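Archaeosine synthase (Pyrobaculum calidifontis, PDB 5K0P) converts the nitrile of preQ0-modified tRNA to a formamidine group with free ammonium, completing archaeosine synthesis in the D-loop of archaeal tRNA. Local coordinates at residues I23-D28 against G57-H62. Residues are numbered along the deposited sequence; the frame is centred on the assembly and turned at random.
Sequences ISKTVD and GREILH
Asp-28 OD2 lies over one face of the His-62 imidazole, toward its rim, in a substrate pocket of this tunnel-fold (T-fold) enzyme, whose active sites form between adjacent subunits. The carboxylate and ring planes are only 20° from parallel, and OD2 of Asp-28 sits 3.3 Å from His-62 NE2, at an angle too poor for a hydrogen bond. Asp-28 CG stands anti to the backbone N (chi1 -158°), directing the carboxylate across to the ring and to two waters.

At the surface, the loop before strand 27-37 meets the loop leading into helix 62-77. In one of its two conformers Ile-23 CD1 comes within 3.8 Å of Leu-61 CD2. Lys-25, bent at its last torsion (chi4 -86°), forms a salt bridge with the extended Glu-59: Lys-25 NZ reaches the syn lone pair of Glu-59 OE2 at 2.7 Å.

The two waters tie Asp-28 OD2 to the backbone of the 57-62 segment. In the second shell, His-62 ND1 bonds to Ser-88 OG and NE2 to Ser-19 OG, which fixes the ring's rotation, while Phe-30 meets it edge-to-face. With an alanine in place of His-62, both serine hydroxyls would probably lose these partners, and a gap would open beside Asp-28 OD2. Both residues bind substrate, which two adjacent subunits share, and Asp-28 is the probable proton donor/acceptor, close to Cys-21, which forms the thioimide intermediate. Water 1 donates to Asp-28 OD2 at 2.8 Å and also to Ile-60 O; water 2 donates to Asp-28 OD2 and accepts from His-62 N at 2.8 Å, at the start of helix 62-77.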
# COMPACT_ATOMS: atom_id res chain seq x y z
N ILE A 23 -6.67 18.53 -29.25
CA ILE A 23 -8.09 18.83 -29.25
C ILE A 23 -8.40 20.04 -28.35
O ILE A 23 -9.09 20.95 -28.78
CB ILE A 23 -8.92 17.60 -28.88
CG1 ILE A 23 -8.97 16.61 -30.06
CG2 ILE A 23 -10.34 18.03 -28.49
CD1 ILE A 23 -7.85 15.58 -30.11
N SER A 24 -7.87 20.08 -27.14
CA SER A 24 -8.16 21.20 -26.20
C SER A 24 -7.07 22.27 -26.07
O SER A 24 -7.24 23.22 -25.32
CB SER A 24 -8.35 20.60 -24.79
OG SER A 24 -7.12 20.06 -24.26
N LYS A 25 -5.93 22.11 -26.76
CA LYS A 25 -4.80 23.03 -26.66
C LYS A 25 -4.26 23.27 -25.21
O LYS A 25 -3.65 24.29 -24.90
CB LYS A 25 -5.09 24.35 -27.43
CG LYS A 25 -5.31 24.15 -28.92
CD LYS A 25 -5.22 25.48 -29.69
CE LYS A 25 -5.04 25.28 -31.21
NZ LYS A 25 -3.62 25.09 -31.75
N THR A 26 -4.39 22.27 -24.37
CA THR A 26 -3.90 22.32 -22.99
C THR A 26 -2.85 21.21 -22.71
O THR A 26 -2.68 20.24 -23.48
CB THR A 26 -5.04 22.21 -21.98
OG1 THR A 26 -5.66 20.93 -22.14
CG2 THR A 26 -6.06 23.36 -22.20
N VAL A 27 -2.16 21.39 -21.60
CA VAL A 27 -1.09 20.52 -21.24
C VAL A 27 -1.65 19.15 -20.95
O VAL A 27 -2.67 19.02 -20.29
CB VAL A 27 -0.34 21.05 -20.01
CG1 VAL A 27 0.65 19.98 -19.50
CG2 VAL A 27 0.40 22.31 -20.40
N ASP A 28 -0.93 18.15 -21.46
CA ASP A 28 -1.33 16.78 -21.42
C ASP A 28 -0.13 16.11 -20.75
O ASP A 28 0.87 15.77 -21.40
CB ASP A 28 -1.54 16.32 -22.87
CG ASP A 28 -2.45 15.09 -23.00
OD1 ASP A 28 -2.89 14.58 -21.96
OD2 ASP A 28 -2.69 14.62 -24.14
N GLY A 57 5.35 21.57 -25.02
CA GLY A 57 4.82 22.53 -25.97
C GLY A 57 4.40 22.02 -27.31
O GLY A 57 3.92 22.82 -28.07
N ARG A 58 4.53 20.72 -27.58
CA ARG A 58 4.21 20.19 -28.90
C ARG A 58 2.82 19.54 -28.85
O ARG A 58 2.46 18.80 -27.93
CB ARG A 58 5.29 19.19 -29.31
CG ARG A 58 5.07 18.55 -30.70
CD ARG A 58 6.25 17.63 -31.17
NE ARG A 58 5.81 16.70 -32.23
CZ ARG A 58 6.52 15.71 -32.77
NH1 ARG A 58 7.73 15.42 -32.33
NH2 ARG A 58 6.00 14.97 -33.75
N GLU A 59 2.04 19.84 -29.85
CA GLU A 59 0.69 19.28 -29.99
C GLU A 59 0.84 17.95 -30.65
O GLU A 59 1.27 17.84 -31.79
CB GLU A 59 -0.25 20.18 -30.88
CG GLU A 59 -0.70 21.46 -30.15
CD GLU A 59 -1.80 22.26 -30.83
OE1 GLU A 59 -2.50 21.74 -31.76
OE2 GLU A 59 -1.94 23.46 -30.37
N ILE A 60 0.47 16.92 -29.93
CA ILE A 60 0.66 15.57 -30.43
C ILE A 60 -0.18 14.65 -29.61
O ILE A 60 -0.17 14.78 -28.40
CB ILE A 60 2.14 15.14 -30.35
CG1 ILE A 60 2.32 13.73 -30.97
CG2 ILE A 60 2.76 15.23 -28.94
CD1 ILE A 60 3.79 13.38 -31.12
N LEU A 61 -0.94 13.76 -30.23
CA LEU A 61 -1.73 12.78 -29.45
C LEU A 61 -0.80 11.76 -28.75
O LEU A 61 0.27 11.42 -29.30
CB LEU A 61 -2.64 11.97 -30.38
CG LEU A 61 -3.67 12.79 -31.08
CD1 LEU A 61 -4.28 11.92 -32.16
CD2 LEU A 61 -4.73 13.33 -30.12
N HIS A 62 -1.16 11.30 -27.53
CA HIS A 62 -0.29 10.29 -26.89
C HIS A 62 -0.10 8.98 -27.69
O HIS A 62 0.98 8.36 -27.63
CB HIS A 62 -0.62 10.06 -25.39
CG HIS A 62 -0.34 11.28 -24.54
ND1 HIS A 62 -0.83 11.45 -23.25
CD2 HIS A 62 0.35 12.42 -24.82
CE1 HIS A 62 -0.43 12.62 -22.77
NE2 HIS A 62 0.28 13.24 -23.72
O HOH W 1 -0.78 15.67 -25.95
O HOH W 2 -3.39 12.42 -26.18